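Local coordinates for protein cocosin 1 acidic chain (Cocos nucifera, PDB 5WPW) that serves as a hexameric seed storage globulin of the 11S family, a nutrient reservoir in the coconut seed and a potential food allergen, at residues I175-I179 against K201-R205; L74-P80 against Y245-I250. The protein carries 2 engineered substitutions. All coordinates share one frame; numbering follows the deposited sequence.

Contact 1: residues I175-I179 against K201-R205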
loop_
_atom_site.group_PDB
_atom_site.type_symbol
_atom_site.label_atom_id
_atom_site.label_comp_id
_atom_site.label_asym_id
_atom_site.label_seq_id
_atom_site.Cartn_x
_atom_site.Cartn_y
_atom_site.Cartn_z
ATOM N N ILE A 175 23.658 11.710 -37.096
ATOM C CA ILE A 175 24.008 10.395 -36.564
ATOM C C ILE A 175 24.222 10.522 -35.061
ATOM O O ILE A 175 25.078 11.292 -34.611
ATOM C CB ILE A 175 25.250 9.791 -37.245
ATOM C CG1 ILE A 175 24.942 9.449 -38.705
ATOM C CG2 ILE A 175 25.690 8.530 -36.514
ATOM C CD1 ILE A 175 25.809 8.334 -39.298
ATOM N N LYS A 176 23.447 9.759 -34.292
ATOM C CA LYS A 176 23.531 9.757 -32.837
ATOM C C LYS A 176 24.637 8.813 -32.378
ATOM O O LYS A 176 24.658 7.639 -32.761
ATOM C CB LYS A 176 22.180 9.347 -32.246
ATOM C CG LYS A 176 22.220 8.541 -30.952
ATOM C CD LYS A 176 20.898 7.804 -30.750
ATOM C CE LYS A 176 19.706 8.767 -30.722
ATOM N NZ LYS A 176 19.619 9.523 -29.437
ATOM N N GLU A 177 25.551 9.330 -31.559
ATOM C CA GLU A 177 26.665 8.552 -31.040
ATOM C C GLU A 177 26.275 7.844 -29.743
ATOM O O GLU A 177 25.299 8.196 -29.081
ATOM C CB GLU A 177 27.877 9.453 -30.804
ATOM C CG GLU A 177 28.367 10.203 -32.038
ATOM C CD GLU A 177 29.252 9.336 -32.915
ATOM O OE1 GLU A 177 29.531 8.186 -32.520
ATOM O OE2 GLU A 177 29.679 9.801 -33.993
ATOM N N ASN A 178 27.051 6.829 -29.387
ATOM C CA ASN A 178 26.823 6.173 -28.116
ATOM C C ASN A 178 27.385 7.036 -26.991
ATOM O O ASN A 178 28.199 7.933 -27.210
ATOM C CB ASN A 178 27.440 4.780 -28.111
ATOM C CG ASN A 178 28.935 4.809 -27.966
ATOM O OD1 ASN A 178 29.457 4.765 -26.856
ATOM N ND2 ASN A 178 29.636 4.882 -29.087
ATOM N N ILE A 179 26.918 6.771 -25.771
ATOM C CA ILE A 179 27.214 7.681 -24.666
ATOM C C ILE A 179 28.693 7.677 -24.325
ATOM O O ILE A 179 29.226 8.689 -23.850
ATOM C CB ILE A 179 26.367 7.304 -23.448
ATOM C CG1 ILE A 179 26.534 5.824 -23.171
ATOM C CG2 ILE A 179 24.910 7.619 -23.744
ATOM C CD1 ILE A 179 26.320 5.453 -21.732
ATOM N N LYS A 201 38.128 2.047 -29.090
ATOM C CA LYS A 201 37.220 1.150 -29.798
ATOM C C LYS A 201 35.843 1.107 -29.135
ATOM O O LYS A 201 34.829 0.916 -29.819
ATOM C CB LYS A 201 37.812 -0.261 -29.898
ATOM C CG LYS A 201 39.127 -0.337 -30.710
ATOM C CD LYS A 201 39.809 -1.718 -30.619
ATOM C CE LYS A 201 39.099 -2.785 -31.462
ATOM N NZ LYS A 201 39.115 -2.512 -32.933
ATOM N N LEU A 202 35.777 1.288 -27.820
ATOM C CA LEU A 202 34.469 1.331 -27.176
ATOM C C LEU A 202 33.647 2.511 -27.666
ATOM O O LEU A 202 32.416 2.427 -27.709
ATOM C CB LEU A 202 34.623 1.381 -25.660
ATOM C CG LEU A 202 35.001 0.031 -25.064
ATOM C CD1 LEU A 202 35.383 0.219 -23.622
ATOM C CD2 LEU A 202 33.874 -0.996 -25.204
ATOM N N GLN A 203 34.302 3.604 -28.066
ATOM C CA GLN A 203 33.607 4.793 -28.531
ATOM C C GLN A 203 33.032 4.648 -29.937
ATOM O O GLN A 203 32.288 5.537 -30.372
ATOM C CB GLN A 203 34.543 5.998 -28.444
ATOM C CG GLN A 203 34.758 6.448 -27.006
ATOM C CD GLN A 203 35.770 7.559 -26.858
ATOM O OE1 GLN A 203 36.918 7.417 -27.255
ATOM N NE2 GLN A 203 35.359 8.656 -26.254
ATOM N N CYS A 204 33.345 3.556 -30.641
ATOM C CA CYS A 204 32.642 3.154 -31.867
ATOM C C CYS A 204 32.660 4.258 -32.926
ATOM O O CYS A 204 31.661 4.502 -33.606
ATOM C CB CYS A 204 31.199 2.724 -31.560
ATOM S SG CYS A 204 31.039 1.168 -30.645
ATOM N N ARG A 205 33.818 4.904 -33.086
ATOM C CA ARG A 205 33.921 6.118 -33.897
ATOM C C ARG A 205 33.367 5.939 -35.304
ATOM O O ARG A 205 32.522 6.719 -35.754
ATOM C CB ARG A 205 35.372 6.550 -33.989
ATOM C CG ARG A 205 35.918 7.144 -32.748
ATOM C CD ARG A 205 37.238 7.795 -33.093
ATOM N NE ARG A 205 37.087 9.046 -33.830
ATOM C CZ ARG A 205 38.055 9.594 -34.557
ATOM N NH1 ARG A 205 39.241 9.007 -34.625
ATOM N NH2 ARG A 205 37.847 10.732 -35.205
#
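The polar link here runs from the side chain of Asn178 to the backbone of Gln203. Asn178 ND2 lies 3.0 Å from Gln203 O, but the N-H...O angle is only 137°, so this is a weak, bent hydrogen bond. The Asn178 amide reaches that carbonyl because its CG sits between the backbone N and the carbonyl carbon, chi1 75°. The same ND2 has a second weak bond to Gly160 O, OD1 makes weak bonds to the backbone N of Leu180, the pairing of an Asx turn, and of Arg181, and Gln203 returns the link through NE2, which bonds to Leu180 O. With partners at both ends, the buried amide should be discouraged from flipping, although each of its bonds is modest.

In the N-terminal cupin half of the subunit, residues 175-177 form a two-stranded antiparallel ladder with strand 161-163. They meet the C-terminal side of the helical pair 185-192 and 196-202. The segment 201-205 runs from the last part of the second helix into the loop that follows, and the chain leaves helical geometry at Cys204, which has a positive phi of 56°. A bond of 3.1 Å from Cys204 N to Lys201 O closes the turn. The carbonyls of Leu202 and Gln203 lie on the side of Asn178.

A van der Waals touch comes from Cys204, whose CB is 3.6 Å from Asn178 ND2. Two further approaches are between acceptors and unsuited to bonding: Asn178 OD1 passes 3.9 Å from Leu202 O, and Glu177 OE1 stays 4.4 Å from Cys204 O. The other carboxylate oxygen, Glu177 OE2, is committed to a salt bridge with Arg161. Tyr393 of the second subunit packs on Leu202 and Cys204, and Lys176 NZ bonds to Asp325 O of that subunit.

Contact 2: residues L74-P80 against Y245-I250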
loop_
_atom_site.group_PDB
_atom_site.type_symbol
_atom_site.label_atom_id
_atom_site.label_comp_id
_atom_site.label_asym_id
_atom_site.label_seq_id
_atom_site.Cartn_x
_atom_site.Cartn_y
_atom_site.Cartn_z
ATOM N N LEU A 74 17.702 -7.916 -20.575
ATOM C CA LEU A 74 17.391 -6.732 -19.794
ATOM C C LEU A 74 18.322 -6.734 -18.596
ATOM O O LEU A 74 18.301 -7.672 -17.785
ATOM C CB LEU A 74 15.936 -6.750 -19.346
ATOM C CG LEU A 74 15.512 -5.602 -18.448
ATOM C CD1 LEU A 74 15.504 -4.376 -19.291
ATOM C CD2 LEU A 74 14.128 -5.881 -17.894
ATOM N N VAL A 75 19.144 -5.715 -18.489
ATOM C CA VAL A 75 20.111 -5.662 -17.399
ATOM C C VAL A 75 19.503 -4.892 -16.234
ATOM O O VAL A 75 19.160 -3.710 -16.365
ATOM C CB VAL A 75 21.429 -5.031 -17.855
ATOM C CG1 VAL A 75 22.379 -4.939 -16.675
ATOM C CG2 VAL A 75 22.038 -5.847 -18.998
ATOM N N MET A 76 19.383 -5.560 -15.083
ATOM C CA MET A 76 18.860 -4.919 -13.881
ATOM C C MET A 76 20.027 -4.521 -12.991
ATOM O O MET A 76 20.677 -5.400 -12.418
ATOM C CB MET A 76 17.907 -5.862 -13.143
ATOM C CG MET A 76 16.906 -6.539 -14.068
ATOM S SD MET A 76 15.286 -6.808 -13.318
ATOM C CE MET A 76 14.412 -7.665 -14.638
ATOM N N PRO A 77 20.338 -3.229 -12.858
ATOM C CA PRO A 77 21.539 -2.816 -12.119
ATOM C C PRO A 77 21.506 -3.215 -10.649
ATOM O O PRO A 77 20.518 -3.006 -9.940
ATOM C CB PRO A 77 21.538 -1.288 -12.272
ATOM C CG PRO A 77 20.163 -0.930 -12.712
ATOM C CD PRO A 77 19.662 -2.091 -13.500
ATOM N N GLY A 78 22.622 -3.756 -10.179
ATOM C CA GLY A 78 22.735 -4.136 -8.787
ATOM C C GLY A 78 22.275 -5.540 -8.491
ATOM O O GLY A 78 22.353 -5.971 -7.333
ATOM N N CYS A 79 21.747 -6.308 -9.566
ATOM C CA CYS A 79 21.362 -7.704 -9.496
ATOM C C CYS A 79 22.550 -8.580 -9.878
ATOM O O CYS A 79 23.367 -8.185 -10.718
ATOM C CB CYS A 79 20.190 -7.980 -10.434
ATOM S SG CYS A 79 18.633 -7.174 -9.799
ATOM N N PRO A 80 22.671 -9.757 -9.263
ATOM C CA PRO A 80 23.784 -10.660 -9.604
ATOM C C PRO A 80 23.605 -11.279 -10.972
ATOM O O PRO A 80 22.481 -11.443 -11.455
ATOM C CB PRO A 80 23.729 -11.738 -8.509
ATOM C CG PRO A 80 22.317 -11.675 -7.967
ATOM C CD PRO A 80 21.878 -10.249 -8.127
ATOM N N TYR A 245 13.081 -8.831 -6.425
ATOM C CA TYR A 245 13.011 -7.839 -7.493
ATOM C C TYR A 245 13.837 -8.254 -8.700
ATOM O O TYR A 245 13.440 -7.974 -9.833
ATOM C CB TYR A 245 13.458 -6.477 -6.977
ATOM C CG TYR A 245 12.999 -6.264 -5.560
ATOM C CD1 TYR A 245 11.681 -5.921 -5.286
ATOM C CD2 TYR A 245 13.864 -6.460 -4.495
ATOM C CE1 TYR A 245 11.243 -5.752 -3.997
ATOM C CE2 TYR A 245 13.431 -6.299 -3.192
ATOM C CZ TYR A 245 12.118 -5.940 -2.949
ATOM O OH TYR A 245 11.681 -5.771 -1.650
ATOM N N CYS A 246 14.968 -8.943 -8.485
ATOM C CA CYS A 246 15.817 -9.297 -9.620
ATOM C C CYS A 246 15.212 -10.389 -10.475
ATOM O O CYS A 246 15.732 -10.662 -11.561
ATOM C CB CYS A 246 17.204 -9.722 -9.141
ATOM S SG CYS A 246 18.098 -8.410 -8.318
ATOM N N SER A 247 14.129 -11.009 -10.013
ATOM C CA SER A 247 13.466 -12.080 -10.738
ATOM C C SER A 247 12.086 -11.670 -11.230
ATOM O O SER A 247 11.223 -12.532 -11.408
ATOM C CB SER A 247 13.375 -13.333 -9.860
ATOM O OG SER A 247 14.656 -13.678 -9.365
ATOM N N MET A 248 11.853 -10.374 -11.435
ATOM C CA MET A 248 10.579 -9.915 -11.990
ATOM C C MET A 248 10.374 -10.500 -13.385
ATOM O O MET A 248 11.288 -10.481 -14.217
ATOM C CB MET A 248 10.560 -8.393 -12.104
ATOM C CG MET A 248 10.377 -7.615 -10.845
ATOM S SD MET A 248 10.046 -5.920 -11.366
ATOM C CE MET A 248 11.681 -5.419 -11.913
ATOM N N LYS A 249 9.171 -10.989 -13.660
ATOM C CA LYS A 249 8.850 -11.388 -15.016
ATOM C C LYS A 249 8.680 -10.121 -15.843
ATOM O O LYS A 249 8.049 -9.166 -15.391
ATOM C CB LYS A 249 7.577 -12.245 -15.042
ATOM C CG LYS A 249 7.259 -12.847 -16.410
ATOM C CD LYS A 249 5.933 -13.630 -16.408
ATOM C CE LYS A 249 4.882 -12.939 -15.548
ATOM N NZ LYS A 249 3.518 -12.811 -16.170
ATOM N N ILE A 250 9.273 -10.088 -17.035
ATOM C CA ILE A 250 9.183 -8.930 -17.923
ATOM C C ILE A 250 8.451 -9.236 -19.208
ATOM O O ILE A 250 8.338 -8.352 -20.069
ATOM C CB ILE A 250 10.575 -8.353 -18.255
ATOM C CG1 ILE A 250 11.457 -9.421 -18.894
ATOM C CG2 ILE A 250 11.222 -7.750 -17.020
ATOM C CD1 ILE A 250 12.165 -8.943 -20.142
#
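Cys79 and Cys246 form the disulfide that ties the acidic to the basic chain in 11S globulins, here within one deposited chain. Cys79 SG and Cys246 SG are 2.0 Å apart with chi3 -83°, a left-handed bridge near the relaxed value. Behind the sulfurs, Cys79 CB and Cys246 CB come to 3.7 Å. In both residues SG stands beside the backbone N, opposite the carbonyl carbon. Pro80 edges up to the bridge, with Pro80 CD 4.2 Å from Cys246 SG.

The first cysteine is delivered by a type II beta turn, Met76 to Cys79, in which Pro77 and Gly78 take the central positions and Cys79 N bonds to Met76 O at 3.2 Å. Gly78 adopts a phi of 89°, usual for glycine at this corner. This turn follows strand 70-74 of the first cupin barrel. The partner cysteine sits in a short 3-10 segment, where Met248 N bonds to Tyr245 O; Cys246 O is held by Lys106 NZ.

Beyond the bridge the contact is apolar. Met76, bent at its chi2, lays its sulfur end along the second segment: Met76 SD lies 4.1 Å from Met248 CE, the two side chains crossing at a slant, and Met76 CE reaches 4.0 Å from Ile250 CG2 as those chains run past each other in opposite directions. That same methyl, Ile250 CG2, meets Leu74 CD2 at 3.6 Å. Leu74 extends to it with CG opposite the backbone N, chi1 176°. Tyr108 on strand 107-110 touches all three of Leu74, Met76 and Ile250. Phe241 of the fourth subunit packs on Met76 and Cys79, and Tyr245 stacks its ring on Tyr245 of that same subunit.

Overall arrangement
Going from the N terminus, the chain first meets contact 2 at 74-80, just after strand 70-74 of the first barrel. It then runs through most of the strands of that barrel, and through strand 161-163 and an unmodelled gap, to 175-179. Helices 185-192 and 196-202 follow, and 201-205 closes contact 1, a short loop. After strand 212-214 and another gap, 245-250 closes contact 2, a far longer loop that encloses the first without crossing it. Contact 1 ties the end of the helical pair to the two-stranded sheet of 161-163 and 175-177; contact 2 joins the loop after strand 70-74 to the lead-in to strand 251-253, outermost of its sheet within this chain. Their centres lie 26 Å apart, and both touch the second subunit.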